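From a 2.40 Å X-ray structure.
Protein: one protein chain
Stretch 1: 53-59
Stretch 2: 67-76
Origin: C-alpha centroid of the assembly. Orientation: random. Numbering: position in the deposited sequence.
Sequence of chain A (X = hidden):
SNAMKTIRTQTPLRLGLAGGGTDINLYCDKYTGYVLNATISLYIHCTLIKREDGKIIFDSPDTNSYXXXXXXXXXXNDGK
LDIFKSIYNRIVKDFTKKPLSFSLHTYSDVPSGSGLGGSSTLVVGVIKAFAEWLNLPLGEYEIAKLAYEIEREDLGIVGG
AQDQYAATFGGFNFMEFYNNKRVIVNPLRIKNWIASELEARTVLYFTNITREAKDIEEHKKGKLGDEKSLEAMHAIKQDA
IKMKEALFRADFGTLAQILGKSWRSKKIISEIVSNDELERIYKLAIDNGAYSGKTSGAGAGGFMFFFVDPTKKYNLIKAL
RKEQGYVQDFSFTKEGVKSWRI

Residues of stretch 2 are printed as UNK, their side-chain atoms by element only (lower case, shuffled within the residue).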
# COMPACT_ATOMS: atom_id res chain seq x y z
N ASP A 53 -1.05 -37.32 -3.46
CA ASP A 53 -2.15 -38.15 -3.92
C ASP A 53 -2.19 -38.17 -5.46
O ASP A 53 -3.21 -38.49 -6.06
CB ASP A 53 -3.48 -37.65 -3.37
CG ASP A 53 -3.81 -36.26 -3.85
OD1 ASP A 53 -2.88 -35.49 -4.17
OD2 ASP A 53 -5.02 -35.93 -3.90
N GLY A 54 -1.07 -37.81 -6.08
CA GLY A 54 -0.99 -37.80 -7.54
C GLY A 54 -1.99 -36.90 -8.22
O GLY A 54 -2.43 -37.18 -9.33
N LYS A 55 -2.38 -35.83 -7.54
CA LYS A 55 -3.31 -34.85 -8.10
C LYS A 55 -2.66 -33.49 -8.35
O LYS A 55 -1.69 -33.12 -7.70
CB LYS A 55 -4.54 -34.65 -7.20
CG LYS A 55 -5.76 -35.50 -7.53
CD LYS A 55 -5.47 -36.99 -7.55
CE LYS A 55 -6.73 -37.78 -7.87
NZ LYS A 55 -7.35 -37.36 -9.15
N ILE A 56 -3.20 -32.78 -9.32
CA ILE A 56 -2.74 -31.46 -9.66
C ILE A 56 -3.99 -30.59 -9.74
O ILE A 56 -4.88 -30.84 -10.56
CB ILE A 56 -1.96 -31.43 -10.98
CG1 ILE A 56 -0.59 -32.11 -10.80
CG2 ILE A 56 -1.76 -30.00 -11.44
CD1 ILE A 56 0.22 -32.21 -12.08
N ILE A 57 -4.05 -29.57 -8.88
CA ILE A 57 -5.18 -28.67 -8.80
C ILE A 57 -4.76 -27.24 -9.10
O ILE A 57 -3.74 -26.77 -8.60
CB ILE A 57 -5.81 -28.74 -7.40
CG1 ILE A 57 -6.30 -30.18 -7.14
CG2 ILE A 57 -6.94 -27.73 -7.23
CD1 ILE A 57 -6.83 -30.41 -5.75
N PHE A 58 -5.52 -26.56 -9.95
CA PHE A 58 -5.29 -25.17 -10.28
C PHE A 58 -6.55 -24.46 -9.82
O PHE A 58 -7.64 -24.78 -10.32
CB PHE A 58 -5.10 -24.97 -11.78
CG PHE A 58 -3.88 -25.66 -12.36
CD1 PHE A 58 -2.63 -25.47 -11.79
CD2 PHE A 58 -3.98 -26.38 -13.53
CE1 PHE A 58 -1.51 -26.06 -12.35
CE2 PHE A 58 -2.86 -26.98 -14.09
CZ PHE A 58 -1.63 -26.82 -13.50
N ASP A 59 -6.41 -23.49 -8.90
CA ASP A 59 -7.55 -22.79 -8.31
C ASP A 59 -7.43 -21.27 -8.40
O ASP A 59 -6.62 -20.65 -7.72
CB ASP A 59 -7.67 -23.22 -6.85
CG ASP A 59 -8.81 -22.54 -6.12
OD1 ASP A 59 -9.79 -22.09 -6.77
OD2 ASP A 59 -8.75 -22.48 -4.87
N UNK A 67 -9.55 -26.33 -11.78
CA UNK A 67 -9.15 -27.51 -12.55
C UNK A 67 -8.56 -28.59 -11.66
O UNK A 67 -7.84 -28.30 -10.69
s UNK A 67 -8.31 -25.89 -14.77
c UNK A 67 -8.04 -27.18 -13.55
N UNK A 68 -8.80 -29.83 -12.03
CA UNK A 68 -8.21 -30.95 -11.33
C UNK A 68 -7.81 -31.98 -12.37
O UNK A 68 -8.59 -32.27 -13.26
c UNK A 68 -8.59 -32.62 -9.46
c UNK A 68 -9.19 -31.52 -10.31
c UNK A 68 -9.43 -32.96 -8.25
o UNK A 68 -10.28 -32.13 -7.86
o UNK A 68 -9.24 -34.06 -7.69
N UNK A 69 -6.58 -32.49 -12.27
CA UNK A 69 -6.06 -33.48 -13.21
C UNK A 69 -5.20 -34.47 -12.48
O UNK A 69 -4.83 -34.26 -11.32
c UNK A 69 -5.99 -29.29 -15.27
c UNK A 69 -5.16 -32.84 -14.28
c UNK A 69 -5.44 -30.38 -14.62
c UNK A 69 -6.69 -31.84 -16.03
c UNK A 69 -5.77 -31.66 -14.99
c UNK A 69 -6.90 -29.48 -16.28
o UNK A 69 -7.45 -28.37 -16.90
c UNK A 69 -7.25 -30.75 -16.67
N UNK A 70 -4.86 -35.54 -13.17
CA UNK A 70 -3.96 -36.55 -12.66
C UNK A 70 -2.52 -36.13 -12.94
O UNK A 70 -2.21 -35.63 -14.02
o UNK A 70 -4.20 -39.26 -10.90
c UNK A 70 -5.49 -38.60 -12.81
c UNK A 70 -4.24 -37.91 -13.32
c UNK A 70 -5.35 -39.06 -11.36
o UNK A 70 -6.39 -39.24 -10.70
N UNK A 71 -1.66 -36.34 -11.96
CA UNK A 71 -0.24 -36.00 -12.06
C UNK A 71 0.47 -36.73 -13.21
O UNK A 71 0.61 -37.95 -13.17
c UNK A 71 0.44 -36.33 -10.73
o UNK A 71 1.83 -36.11 -10.78
N UNK A 72 0.89 -35.97 -14.22
CA UNK A 72 1.63 -36.50 -15.38
C UNK A 72 2.61 -35.44 -15.93
O UNK A 72 2.58 -34.28 -15.51
c UNK A 72 -2.23 -35.46 -18.47
n UNK A 72 -3.11 -36.01 -19.53
c UNK A 72 -0.27 -35.91 -16.99
c UNK A 72 0.68 -36.97 -16.48
c UNK A 72 -1.18 -36.47 -18.07
N UNK A 73 3.47 -35.84 -16.86
CA UNK A 73 4.50 -34.93 -17.39
C UNK A 73 3.99 -33.80 -18.26
O UNK A 73 4.55 -32.71 -18.23
c UNK A 73 7.74 -37.03 -18.07
o UNK A 73 8.39 -36.15 -18.69
c UNK A 73 5.58 -35.69 -18.18
o UNK A 73 8.09 -38.23 -18.01
c UNK A 73 6.47 -36.61 -17.34
N UNK A 74 2.95 -34.06 -19.05
CA UNK A 74 2.41 -33.03 -19.94
C UNK A 74 0.90 -32.95 -19.83
O UNK A 74 0.22 -33.97 -19.92
c UNK A 74 2.31 -32.28 -22.39
c UNK A 74 2.79 -33.32 -21.40
c UNK A 74 3.08 -31.15 -22.66
c UNK A 74 2.65 -30.20 -23.57
c UNK A 74 0.67 -31.49 -23.98
c UNK A 74 1.44 -30.37 -24.22
c UNK A 74 1.10 -32.44 -23.06
N UNK A 75 0.39 -31.74 -19.65
CA UNK A 75 -1.03 -31.47 -19.55
C UNK A 75 -1.48 -30.74 -20.81
O UNK A 75 -1.08 -29.59 -21.06
c UNK A 75 -1.56 -32.48 -16.72
c UNK A 75 -0.89 -31.14 -16.99
c UNK A 75 -1.32 -30.60 -18.34
c UNK A 75 -1.24 -30.13 -15.91
N UNK A 76 -2.29 -31.41 -21.62
CA UNK A 76 -2.78 -30.83 -22.86
C UNK A 76 -3.80 -29.76 -22.57
O UNK A 76 -4.42 -29.77 -21.50

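Position 67 carries one carbon and one sulfur. Its backbone N donates to Phe 58 O (2.9 Å, 173° at the hydrogen), and its O accepts from Phe 58 N (3.0 Å, 162°), so the two residues form an antiparallel hydrogen-bonded pair. Its CB lies 4.1 Å from Phe 58 CB, at the edge of the phenyl ring. A single carbon ending in sulfur is Cys 67.

Position 68 has three carbons in a row, the third carrying two oxygens. Its CA approaches Ile 56 O at 3.4 Å, a CA-H...O contact, and it pairs with Ile 57 without hydrogen bonds. A carboxylate on the third carbon makes this Glu 68; the extended chain (chi1 and chi2 both t) brings CG to 4.1 Å from Ile 57 CG1 and OE1 to 4.1 Å from Lys 55 NZ, too far for a salt bridge.

Position 69 shows one carbon, then a six-carbon ring bearing an oxygen: Tyr 69. Its N donates to Ile 56 O (2.9 Å, 154°) and Ile 56 N donates back to its O (3.0 Å, 157°). The edge of its ring meets Phe 58, with CE2 3.9 Å from Phe 58 CD2.

Position 70 again has three carbons, the third with two oxygens, hence Glu 70. Its CB points away from stretch 1, but chi1 and chi2, both m, fold the chain back until OE2 lies 2.6 Å from Lys 55 NZ in a salt bridge.

Position 71 has one carbon and one oxygen: Ser 71. Its N donates to Gly 54 O (2.9 Å, 167°), while its CA lies 3.8 Å from Ile 56 CD1.

Position 72, four carbons in a row ending in nitrogen, is Lys 72; the end of its side chain leads away, and its backbone N is 4.4 Å from Ile 56 CD1.

Position 73, three carbons with two oxygens on the third, is Glu 73. Position 74, one carbon and an oxygen-free six-membered carbon ring, is Phe 74. Neither touches stretch 1.

Position 75 has four carbons, forked at the second, which identifies Leu 75; its CD1 sits 4.0 Å from Phe 58 CE2, at the ring's edge.

Position 76 has no side-chain atoms and is Gly 76, out of reach.

The contact is an antiparallel strand pair, axes at 164°, burying 615 Å² in total. Five backbone hydrogen bonds set the register. Ile 56, Phe 58, Cys 67 and Tyr 69 share one sheet face, where Leu 75 adds apolar packing; the Lys 55–Glu 70 salt bridge adds a charged link between the strands.

Stretch 2 (67-76) CEYESKEFLG
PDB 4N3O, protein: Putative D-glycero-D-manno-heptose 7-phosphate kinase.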